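Local coordinates for protein CdnC (Chryseobacterium gregarium DSM 19109, PDB 7MGV) that is an ATP-grasp ligase that installs omega-ester macrocycles in a ribosomally made precursor peptide, using ATP to drive the ring closures, at residues 187-192 with 223-228; 94-99 with 140-145; 60-65 with 77-82. One frame throughout, in Å; residues are numbered along the deposited sequence.

Along the chain, contact 3 comes first, then contact 2, then contact 1. Contacts 3 and 2 lie in the MvdD-type pre-ATP-grasp region. Contact 3 sits at the open end of the hairpin of strands 63-69 and 72-78. Contact 2 joins the end of strand 91-94, in the parallel four-stranded sheet, to helix 139-145. Contact 1 belongs to the antiparallel sheet that carries part of the ADP pocket. Centres of contacts 1 and 2 are about 20 Å apart, those of 2 and 3 about 21 Å, and those of 1 and 3 about 40 Å. All three touch the second subunit, so the dimer interface reaches from the hairpin to the nucleotide-binding sheet.

Contact 1: residues 187-192 with 223-228; sequences KMQTGF and PMQFQK. With ADP (adenosine-5'-diphosphate), chain F.
The adenine end of the ATP-grasp nucleotide pocket is built here on two antiparallel strands, 184-187 and 224-228. K187 and Q225 form a hydrogen-bonded pair. K187 N donates to Q225 O at 2.9 Å, almost straight at 173°, and Q225 N returns a bond to K187 O. The K187 side chain starts with CG between the backbone N and the carbonyl carbon (chi1 49°), then runs extended over Q225 toward Q227. NZ donates to Q227 OE1 at 2.6 Å, from above the carbonyl plane. The same NZ donates to ADP N7 at 3.0 Å and to a water that Q227 NE2 also holds. Q227 OE1 in turn accepts from ADP N6 at 2.9 Å, and K228 O takes a second bond from N6. M224 bends at chi2 and brings SD to 3.3 Å from K187 O and alongside M188 CG. On the K187 face, Q189 CG lies against Q225 OE1, while the Q189 amide bonds to N122 of the second subunit. Adenine is thus read by a donor at N7 and two acceptors at N6. The three bonds of NZ hold the lysine end in place, and its charge would probably polarise the Q227 amide.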
loop_
_atom_site.group_PDB
_atom_site.type_symbol
_atom_site.label_atom_id
_atom_site.label_comp_id
_atom_site.label_asym_id
_atom_site.label_seq_id
_atom_site.Cartn_x
_atom_site.Cartn_y
_atom_site.Cartn_z
ATOM N N LYS A 187 11.933 -13.869 -14.118
ATOM C CA LYS A 187 12.145 -13.385 -12.766
ATOM C C LYS A 187 10.813 -13.277 -12.039
ATOM O O LYS A 187 9.749 -13.126 -12.652
ATOM C CB LYS A 187 12.877 -12.030 -12.754
ATOM C CG LYS A 187 12.305 -10.981 -13.691
ATOM C CD LYS A 187 13.256 -9.796 -13.823
ATOM C CE LYS A 187 12.651 -8.680 -14.663
ATOM N NZ LYS A 187 13.678 -7.699 -15.114
ATOM N N MET A 188 10.884 -13.397 -10.719
ATOM C CA MET A 188 9.749 -13.083 -9.872
ATOM C C MET A 188 9.758 -11.602 -9.529
ATOM O O MET A 188 10.806 -10.952 -9.516
ATOM C CB MET A 188 9.779 -13.910 -8.585
ATOM C CG MET A 188 10.358 -15.308 -8.717
ATOM S SD MET A 188 10.688 -16.049 -7.100
ATOM C CE MET A 188 9.036 -16.185 -6.436
ATOM N N GLN A 189 8.570 -11.064 -9.262
ATOM C CA GLN A 189 8.482 -9.720 -8.711
ATOM C C GLN A 189 8.839 -9.695 -7.230
ATOM O O GLN A 189 9.158 -8.625 -6.697
ATOM C CB GLN A 189 7.078 -9.153 -8.936
ATOM C CG GLN A 189 6.627 -9.201 -10.393
ATOM C CD GLN A 189 5.320 -8.469 -10.638
ATOM O OE1 GLN A 189 4.861 -7.694 -9.798
ATOM N NE2 GLN A 189 4.715 -8.710 -11.794
ATOM N N THR A 190 8.789 -10.848 -6.562
ATOM C CA THR A 190 9.200 -11.012 -5.173
ATOM C C THR A 190 10.008 -12.296 -5.072
ATOM O O THR A 190 9.557 -13.343 -5.542
ATOM C CB THR A 190 7.993 -11.084 -4.226
ATOM O OG1 THR A 190 7.359 -12.363 -4.358
ATOM C CG2 THR A 190 6.977 -9.988 -4.539
ATOM N N GLY A 191 11.182 -12.227 -4.455
ATOM C CA GLY A 191 12.101 -13.349 -4.446
ATOM C C GLY A 191 11.615 -14.535 -3.621
ATOM O O GLY A 191 10.482 -14.599 -3.142
ATOM N N PHE A 192 12.521 -15.502 -3.463
ATOM C CA PHE A 192 12.251 -16.717 -2.704
ATOM C C PHE A 192 13.568 -17.398 -2.358
ATOM O O PHE A 192 14.493 -17.426 -3.175
ATOM C CB PHE A 192 11.349 -17.683 -3.484
ATOM C CG PHE A 192 11.192 -19.032 -2.832
ATOM C CD1 PHE A 192 10.560 -19.154 -1.605
ATOM C CD2 PHE A 192 11.679 -20.176 -3.443
ATOM C CE1 PHE A 192 10.412 -20.391 -1.001
ATOM C CE2 PHE A 192 11.536 -21.417 -2.844
ATOM C CZ PHE A 192 10.902 -21.523 -1.622
ATOM N N PRO A 223 2.151 -16.750 -11.187
ATOM C CA PRO A 223 2.682 -16.090 -12.385
ATOM C C PRO A 223 4.184 -15.865 -12.294
ATOM O O PRO A 223 4.826 -16.063 -11.261
ATOM C CB PRO A 223 1.925 -14.762 -12.420
ATOM C CG PRO A 223 1.626 -14.483 -10.993
ATOM C CD PRO A 223 1.365 -15.824 -10.357
ATOM N N MET A 224 4.739 -15.432 -13.424
ATOM C CA MET A 224 6.151 -15.099 -13.536
ATOM C C MET A 224 6.289 -13.975 -14.553
ATOM O O MET A 224 5.410 -13.770 -15.399
ATOM C CB MET A 224 6.985 -16.325 -13.940
ATOM C CG MET A 224 8.490 -16.107 -13.914
ATOM S SD MET A 224 9.212 -16.383 -12.287
ATOM C CE MET A 224 10.192 -17.839 -12.611
ATOM N N GLN A 225 7.400 -13.234 -14.457
ATOM C CA GLN A 225 7.690 -12.111 -15.337
ATOM C C GLN A 225 8.797 -12.536 -16.295
ATOM O O GLN A 225 9.948 -12.709 -15.883
ATOM C CB GLN A 225 8.100 -10.894 -14.511
ATOM C CG GLN A 225 8.393 -9.638 -15.304
ATOM C CD GLN A 225 8.663 -8.447 -14.402
ATOM O OE1 GLN A 225 8.615 -8.560 -13.176
ATOM N NE2 GLN A 225 8.950 -7.300 -15.005
ATOM N N PHE A 226 8.449 -12.722 -17.563
ATOM C CA PHE A 226 9.403 -13.073 -18.602
ATOM C C PHE A 226 9.852 -11.818 -19.335
ATOM O O PHE A 226 9.074 -10.884 -19.538
ATOM C CB PHE A 226 8.790 -14.064 -19.593
ATOM C CG PHE A 226 8.397 -15.371 -18.973
ATOM C CD1 PHE A 226 7.162 -15.520 -18.364
ATOM C CD2 PHE A 226 9.262 -16.452 -18.997
ATOM C CE1 PHE A 226 6.797 -16.721 -17.791
ATOM C CE2 PHE A 226 8.902 -17.658 -18.426
ATOM C CZ PHE A 226 7.668 -17.792 -17.823
ATOM N N GLN A 227 11.119 -11.803 -19.737
ATOM C CA GLN A 227 11.674 -10.635 -20.402
ATOM C C GLN A 227 12.707 -11.069 -21.427
ATOM O O GLN A 227 13.454 -12.023 -21.199
ATOM C CB GLN A 227 12.315 -9.670 -19.401
ATOM C CG GLN A 227 11.465 -8.462 -19.073
ATOM C CD GLN A 227 12.190 -7.472 -18.187
ATOM O OE1 GLN A 227 13.306 -7.728 -17.734
ATOM N NE2 GLN A 227 11.559 -6.333 -17.933
ATOM N N LYS A 228 12.742 -10.364 -22.554
ATOM C CA LYS A 228 13.829 -10.550 -23.505
ATOM C C LYS A 228 15.156 -10.265 -22.819
ATOM O O LYS A 228 15.304 -9.256 -22.121
ATOM C CB LYS A 228 13.642 -9.631 -24.712
ATOM C CG LYS A 228 14.825 -9.615 -25.670
ATOM C CD LYS A 228 14.483 -10.291 -26.989
ATOM C CE LYS A 228 15.709 -10.423 -27.879
ATOM N NZ LYS A 228 16.712 -11.354 -27.294
HETATM P PB ADP F . 20.734 -9.502 -7.507
HETATM O O1B ADP F . 19.856 -8.414 -8.080
HETATM O O2B ADP F . 20.422 -9.855 -6.073
HETATM O O3B ADP F . 22.203 -9.344 -7.824
HETATM P PA ADP F . 18.866 -10.850 -9.065
HETATM O O1A ADP F . 17.826 -10.192 -8.189
HETATM O O2A ADP F . 18.641 -12.231 -9.632
HETATM O O3A ADP F . 20.303 -10.806 -8.343
HETATM O "O5'" ADP F . 19.180 -9.849 -10.280
HETATM C "C5'" ADP F . 18.518 -9.973 -11.529
HETATM C "C4'" ADP F . 19.580 -9.819 -12.607
HETATM O "O4'" ADP F . 19.022 -10.130 -13.882
HETATM C "C3'" ADP F . 20.128 -8.402 -12.667
HETATM O "O3'" ADP F . 21.524 -8.412 -12.354
HETATM C "C2'" ADP F . 19.932 -7.948 -14.097
HETATM O "O2'" ADP F . 21.163 -7.464 -14.636
HETATM C "C1'" ADP F . 19.468 -9.184 -14.850
HETATM N N9 ADP F . 18.345 -8.840 -15.749
HETATM C C8 ADP F . 17.147 -8.355 -15.369
HETATM N N7 ADP F . 16.347 -8.144 -16.444
HETATM C C5 ADP F . 17.045 -8.499 -17.540
HETATM C C6 ADP F . 16.798 -8.530 -18.998
HETATM N N6 ADP F . 15.613 -8.126 -19.515
HETATM N N1 ADP F . 17.799 -8.972 -19.793
HETATM C C2 ADP F . 18.983 -9.377 -19.294
HETATM N N3 ADP F . 19.275 -9.377 -17.982
HETATM C C4 ADP F . 18.363 -8.954 -17.075
HETATM O O HOH W 1 12.065 -5.233 -15.307
#

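Contact 2: residues 94-99 with 140-145; sequences YRRAYN and SVYRRL
Y142 reaches from helix 139-145 to Y94 and R96 and meets them in three ways. Its OH donates to Y94 O at 2.6 Å, meeting the carbonyl nearly end-on, and this carbonyl oxygen lies in the plane of the Y142 ring at its edge. The CD2-CE2 edge of the same ring turns toward the face of the Y94 ring in an offset edge-to-face pair. The centroids are 5.3 Å apart and the planes meet at 64°. The nearest ring carbons are Y94 CD2 and Y142 CE2, at 3.5 Å. R96 covers one face of Y142. Its CB makes a CH-pi contact 4.1 Å from the Y142 ring centroid. R96 CG is anti to the backbone N (chi1 -172°) and the chain stays extended to NE, which lays the arginine back along Y142 toward the helix, the two side chains sliding past each other in opposite directions. Its guanidinium then lies flat over Y142 CB, with NE 3.6 Å from that carbon, and is nearly parallel to the tyrosine ring, 17° apart.

The next shell fixes these groups. D146 forms a salt bridge with R96 NH1, which ties the arginine to the chain just beyond the helix segment. Y94 OH accepts from A97 N at 3.3 Å, a nearly straight bond that links the tyrosine to the loop after its strand.

Further out, Y94 ends strand 91-94, where its backbone bonds to L136 of the adjacent parallel strand 134-136 and its side chain packs on F125 and L128 of helix 110-130 and on I27 of strand 22-28. Helix 139-145 also meets Y293 of helix 280-293 through R144 and L145, while R143 makes a cation-pi contact with F125 of the second subunit.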
loop_
_atom_site.group_PDB
_atom_site.type_symbol
_atom_site.label_atom_id
_atom_site.label_comp_id
_atom_site.label_asym_id
_atom_site.label_seq_id
_atom_site.Cartn_x
_atom_site.Cartn_y
_atom_site.Cartn_z
ATOM N N TYR A 94 11.278 8.382 5.790
ATOM C CA TYR A 94 10.827 7.025 6.075
ATOM C C TYR A 94 11.580 6.070 5.157
ATOM O O TYR A 94 11.234 5.913 3.983
ATOM C CB TYR A 94 9.316 6.908 5.896
ATOM C CG TYR A 94 8.784 5.491 5.968
ATOM C CD1 TYR A 94 9.292 4.579 6.884
ATOM C CD2 TYR A 94 7.770 5.070 5.119
ATOM C CE1 TYR A 94 8.808 3.287 6.949
ATOM C CE2 TYR A 94 7.280 3.780 5.177
ATOM C CZ TYR A 94 7.801 2.892 6.093
ATOM O OH TYR A 94 7.315 1.609 6.153
ATOM N N ARG A 95 12.622 5.441 5.693
ATOM C CA ARG A 95 13.237 4.301 5.032
ATOM C C ARG A 95 12.367 3.078 5.280
ATOM O O ARG A 95 12.058 2.756 6.432
ATOM C CB ARG A 95 14.656 4.079 5.552
ATOM C CG ARG A 95 15.478 5.356 5.647
ATOM C CD ARG A 95 16.950 5.059 5.874
ATOM N NE ARG A 95 17.353 3.785 5.284
ATOM C CZ ARG A 95 18.428 3.623 4.521
ATOM N NH1 ARG A 95 19.215 4.657 4.251
ATOM N NH2 ARG A 95 18.719 2.428 4.026
ATOM N N ARG A 96 11.961 2.409 4.197
ATOM C CA ARG A 96 10.903 1.407 4.275
ATOM C C ARG A 96 11.207 0.344 5.322
ATOM O O ARG A 96 12.312 -0.203 5.374
ATOM C CB ARG A 96 10.687 0.749 2.911
ATOM C CG ARG A 96 9.464 -0.156 2.883
ATOM C CD ARG A 96 9.094 -0.596 1.480
ATOM N NE ARG A 96 7.687 -0.979 1.406
ATOM C CZ ARG A 96 7.095 -1.455 0.316
ATOM N NH1 ARG A 96 7.790 -1.617 -0.801
ATOM N NH2 ARG A 96 5.808 -1.774 0.345
ATOM N N ALA A 97 10.211 0.061 6.157
ATOM C CA ALA A 97 10.368 -0.895 7.241
ATOM C C ALA A 97 10.118 -2.312 6.749
ATOM O O ALA A 97 9.179 -2.569 5.990
ATOM C CB ALA A 97 9.410 -0.564 8.385
ATOM N N TYR A 98 10.972 -3.235 7.188
ATOM C CA TYR A 98 10.814 -4.647 6.881
ATOM C C TYR A 98 10.675 -5.519 8.118
ATOM O O TYR A 98 10.361 -6.708 7.982
ATOM C CB TYR A 98 12.000 -5.151 6.043
ATOM C CG TYR A 98 12.175 -4.418 4.732
ATOM C CD1 TYR A 98 13.407 -3.889 4.371
ATOM C CD2 TYR A 98 11.109 -4.255 3.856
ATOM C CE1 TYR A 98 13.573 -3.218 3.174
ATOM C CE2 TYR A 98 11.266 -3.585 2.659
ATOM C CZ TYR A 98 12.500 -3.069 2.322
ATOM O OH TYR A 98 12.662 -2.402 1.129
ATOM N N ASN A 99 10.892 -4.972 9.315
ATOM C CA ASN A 99 10.790 -5.753 10.546
ATOM C C ASN A 99 10.321 -4.818 11.656
ATOM O O ASN A 99 11.121 -4.058 12.210
ATOM C CB ASN A 99 12.118 -6.409 10.895
ATOM C CG ASN A 99 12.125 -6.995 12.292
ATOM O OD1 ASN A 99 13.002 -6.694 13.100
ATOM N ND2 ASN A 99 11.139 -7.835 12.584
ATOM N N SER A 140 1.963 4.610 1.417
ATOM C CA SER A 140 1.181 4.503 0.189
ATOM C C SER A 140 2.059 4.672 -1.044
ATOM O O SER A 140 1.833 4.020 -2.071
ATOM C CB SER A 140 0.052 5.531 0.189
ATOM O OG SER A 140 0.570 6.849 0.160
ATOM N N VAL A 141 3.073 5.533 -0.961
ATOM C CA VAL A 141 3.980 5.718 -2.090
ATOM C C VAL A 141 4.797 4.454 -2.335
ATOM O O VAL A 141 4.953 4.009 -3.482
ATOM C CB VAL A 141 4.883 6.940 -1.846
ATOM C CG1 VAL A 141 5.882 7.083 -2.968
ATOM C CG2 VAL A 141 4.041 8.200 -1.708
ATOM N N TYR A 142 5.332 3.859 -1.266
ATOM C CA TYR A 142 6.061 2.603 -1.404
ATOM C C TYR A 142 5.159 1.503 -1.946
ATOM O O TYR A 142 5.597 0.660 -2.736
ATOM C CB TYR A 142 6.660 2.194 -0.060
ATOM C CG TYR A 142 7.857 3.019 0.354
ATOM C CD1 TYR A 142 8.832 3.374 -0.567
ATOM C CD2 TYR A 142 8.012 3.445 1.668
ATOM C CE1 TYR A 142 9.931 4.128 -0.194
ATOM C CE2 TYR A 142 9.106 4.200 2.050
ATOM C CZ TYR A 142 10.062 4.538 1.116
ATOM O OH TYR A 142 11.150 5.290 1.492
ATOM N N ARG A 143 3.890 1.497 -1.531
ATOM C CA ARG A 143 2.950 0.505 -2.040
ATOM C C ARG A 143 2.677 0.716 -3.524
ATOM O O ARG A 143 2.549 -0.252 -4.282
ATOM C CB ARG A 143 1.652 0.554 -1.235
ATOM C CG ARG A 143 0.589 -0.428 -1.702
ATOM C CD ARG A 143 1.109 -1.860 -1.706
ATOM N NE ARG A 143 0.139 -2.784 -2.285
ATOM C CZ ARG A 143 -0.842 -3.364 -1.598
ATOM N NH1 ARG A 143 -0.982 -3.116 -0.302
ATOM N NH2 ARG A 143 -1.682 -4.192 -2.206
ATOM N N ARG A 144 2.585 1.978 -3.957
ATOM C CA ARG A 144 2.422 2.255 -5.380
ATOM C C ARG A 144 3.641 1.798 -6.170
ATOM O O ARG A 144 3.508 1.269 -7.279
ATOM C CB ARG A 144 2.176 3.744 -5.619
ATOM C CG ARG A 144 1.791 4.042 -7.061
ATOM C CD ARG A 144 2.011 5.490 -7.455
ATOM N NE ARG A 144 1.835 5.665 -8.896
ATOM C CZ ARG A 144 1.831 6.839 -9.520
ATOM N NH1 ARG A 144 1.990 7.963 -8.834
ATOM N NH2 ARG A 144 1.662 6.886 -10.834
ATOM N N LEU A 145 4.839 1.995 -5.616
ATOM C CA LEU A 145 6.050 1.595 -6.327
ATOM C C LEU A 145 6.252 0.083 -6.357
ATOM O O LEU A 145 7.125 -0.389 -7.094
ATOM C CB LEU A 145 7.273 2.271 -5.707
ATOM C CG LEU A 145 7.755 3.530 -6.431
ATOM C CD1 LEU A 145 8.015 3.232 -7.899
ATOM C CD2 LEU A 145 6.750 4.658 -6.283
#

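Contact 3: residues 60-65 with 77-82; sequences LKNKLS and LETPEK
Residues 61-64 and 77-80 run antiparallel, their directions 164° apart, and K63 with E78 forms a hydrogen-bonded pair closed by K63 N to E78 O at 3.0 Å and E78 N to K63 O at 2.8 Å. The next pair, L64 with L77, is non-hydrogen-bonded. L64 CD1 meets L77 CB at 4.3 Å. On the other face, K63 and E78 stand side by side near their CB atoms, but NZ of K63 and OE2 of E78 stay 6.1 Å apart and make no salt bridge. L77 CG is anti to its backbone nitrogen (chi1 159°), which sends CD1 to 4.1 Å from N62 CB. Before the strand proper, N62 CA sends its hydrogen to E78 O, with carbon and oxygen 3.3 Å apart. The N62 side chain lies alongside T79 and points the same way. P80 sets its CD 3.3 Å from K61 O, where the two strands begin to part. Strand 72-78 is the middle strand of a three-stranded antiparallel sheet, between 63-69 and 83-85. L77 packs on I51 and F53 of strand 48-54, and N62 also touches F53. Beyond L64, S65 pairs with a strand of the second subunit, so the sheet continues across the dimer interface.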
loop_
_atom_site.group_PDB
_atom_site.type_symbol
_atom_site.label_atom_id
_atom_site.label_comp_id
_atom_site.label_asym_id
_atom_site.label_seq_id
_atom_site.Cartn_x
_atom_site.Cartn_y
_atom_site.Cartn_z
ATOM N N LEU A 60 7.538 -2.412 21.523
ATOM C CA LEU A 60 8.129 -2.926 22.755
ATOM C C LEU A 60 8.985 -1.870 23.447
ATOM O O LEU A 60 8.737 -1.516 24.606
ATOM C CB LEU A 60 8.950 -4.184 22.459
ATOM C CG LEU A 60 8.713 -5.360 23.411
ATOM C CD1 LEU A 60 7.233 -5.709 23.481
ATOM C CD2 LEU A 60 9.530 -6.573 22.989
ATOM N N LYS A 61 9.998 -1.349 22.755
ATOM C CA LYS A 61 10.994 -0.494 23.391
ATOM C C LYS A 61 10.770 0.998 23.158
ATOM O O LYS A 61 11.370 1.809 23.872
ATOM C CB LYS A 61 12.400 -0.891 22.924
ATOM C CG LYS A 61 12.860 -2.241 23.474
ATOM C CD LYS A 61 14.190 -2.677 22.878
ATOM C CE LYS A 61 14.744 -3.913 23.577
ATOM N NZ LYS A 61 13.779 -5.048 23.584
ATOM N N ASN A 62 9.936 1.381 22.195
ATOM C CA ASN A 62 9.497 2.763 22.054
ATOM C C ASN A 62 8.022 2.883 22.409
ATOM O O ASN A 62 7.269 1.907 22.374
ATOM C CB ASN A 62 9.714 3.301 20.632
ATOM C CG ASN A 62 11.098 3.019 20.096
ATOM O OD1 ASN A 62 11.282 2.121 19.279
ATOM N ND2 ASN A 62 12.082 3.786 20.554
ATOM N N LYS A 63 7.615 4.103 22.761
ATOM C CA LYS A 63 6.210 4.405 23.014
ATOM C C LYS A 63 5.816 5.632 22.207
ATOM O O LYS A 63 6.429 6.692 22.346
ATOM C CB LYS A 63 5.949 4.621 24.510
ATOM C CG LYS A 63 6.445 3.477 25.383
ATOM C CD LYS A 63 6.772 3.931 26.796
ATOM C CE LYS A 63 6.906 2.744 27.739
ATOM N NZ LYS A 63 8.273 2.153 27.686
ATOM N N LEU A 64 4.793 5.493 21.370
ATOM C CA LEU A 64 4.364 6.545 20.460
ATOM C C LEU A 64 2.918 6.920 20.760
ATOM O O LEU A 64 2.087 6.048 21.028
ATOM C CB LEU A 64 4.502 6.088 19.005
ATOM C CG LEU A 64 3.973 7.008 17.904
ATOM C CD1 LEU A 64 4.878 8.219 17.722
ATOM C CD2 LEU A 64 3.830 6.233 16.604
ATOM N N SER A 65 2.610 8.216 20.717
ATOM C CA SER A 65 1.243 8.639 21.009
ATOM C C SER A 65 0.891 9.893 20.222
ATOM O O SER A 65 1.613 10.891 20.287
ATOM C CB SER A 65 1.057 8.893 22.511
ATOM O OG SER A 65 -0.033 9.774 22.734
ATOM N N LEU A 77 7.068 10.811 21.144
ATOM C CA LEU A 77 7.806 9.571 20.952
ATOM C C LEU A 77 8.805 9.419 22.092
ATOM O O LEU A 77 9.614 10.321 22.343
ATOM C CB LEU A 77 8.525 9.574 19.606
ATOM C CG LEU A 77 9.719 8.642 19.398
ATOM C CD1 LEU A 77 9.327 7.160 19.398
ATOM C CD2 LEU A 77 10.451 9.019 18.122
ATOM N N GLU A 78 8.753 8.280 22.780
ATOM C CA GLU A 78 9.613 7.994 23.924
ATOM C C GLU A 78 10.521 6.825 23.575
ATOM O O GLU A 78 10.041 5.710 23.322
ATOM C CB GLU A 78 8.782 7.707 25.176
ATOM C CG GLU A 78 7.735 8.782 25.460
ATOM C CD GLU A 78 7.528 9.017 26.942
ATOM O OE1 GLU A 78 6.820 9.983 27.299
ATOM O OE2 GLU A 78 8.072 8.234 27.747
ATOM N N THR A 79 11.821 7.100 23.552
ATOM C CA THR A 79 12.923 6.234 23.175
ATOM C C THR A 79 13.772 5.913 24.399
ATOM O O THR A 79 13.775 6.673 25.377
ATOM C CB THR A 79 13.779 6.944 22.108
ATOM O OG1 THR A 79 12.945 7.369 21.023
ATOM C CG2 THR A 79 14.884 6.056 21.551
ATOM N N PRO A 80 14.487 4.784 24.406
ATOM C CA PRO A 80 15.521 4.578 25.433
ATOM C C PRO A 80 16.555 5.688 25.484
ATOM O O PRO A 80 17.173 5.890 26.538
ATOM C CB PRO A 80 16.155 3.242 25.029
ATOM C CG PRO A 80 15.047 2.502 24.365
ATOM C CD PRO A 80 14.167 3.531 23.692
ATOM N N GLU A 81 16.764 6.413 24.386
ATOM C CA GLU A 81 17.747 7.488 24.332
ATOM C C GLU A 81 17.144 8.850 24.662
ATOM O O GLU A 81 17.648 9.557 25.543
ATOM C CB GLU A 81 18.400 7.530 22.945
ATOM C CG GLU A 81 19.347 6.376 22.667
ATOM C CD GLU A 81 19.202 5.823 21.263
ATOM O OE1 GLU A 81 20.103 5.083 20.815
ATOM O OE2 GLU A 81 18.186 6.134 20.606
ATOM N N LYS A 82 16.075 9.236 23.964
ATOM C CA LYS A 82 15.516 10.574 24.088
ATOM C C LYS A 82 14.002 10.492 24.210
ATOM O O LYS A 82 13.388 9.452 23.962
ATOM C CB LYS A 82 15.893 11.454 22.887
ATOM C CG LYS A 82 17.145 11.006 22.141
ATOM C CD LYS A 82 17.409 11.861 20.910
ATOM C CE LYS A 82 16.455 11.522 19.773
ATOM N NZ LYS A 82 16.938 10.364 18.965
#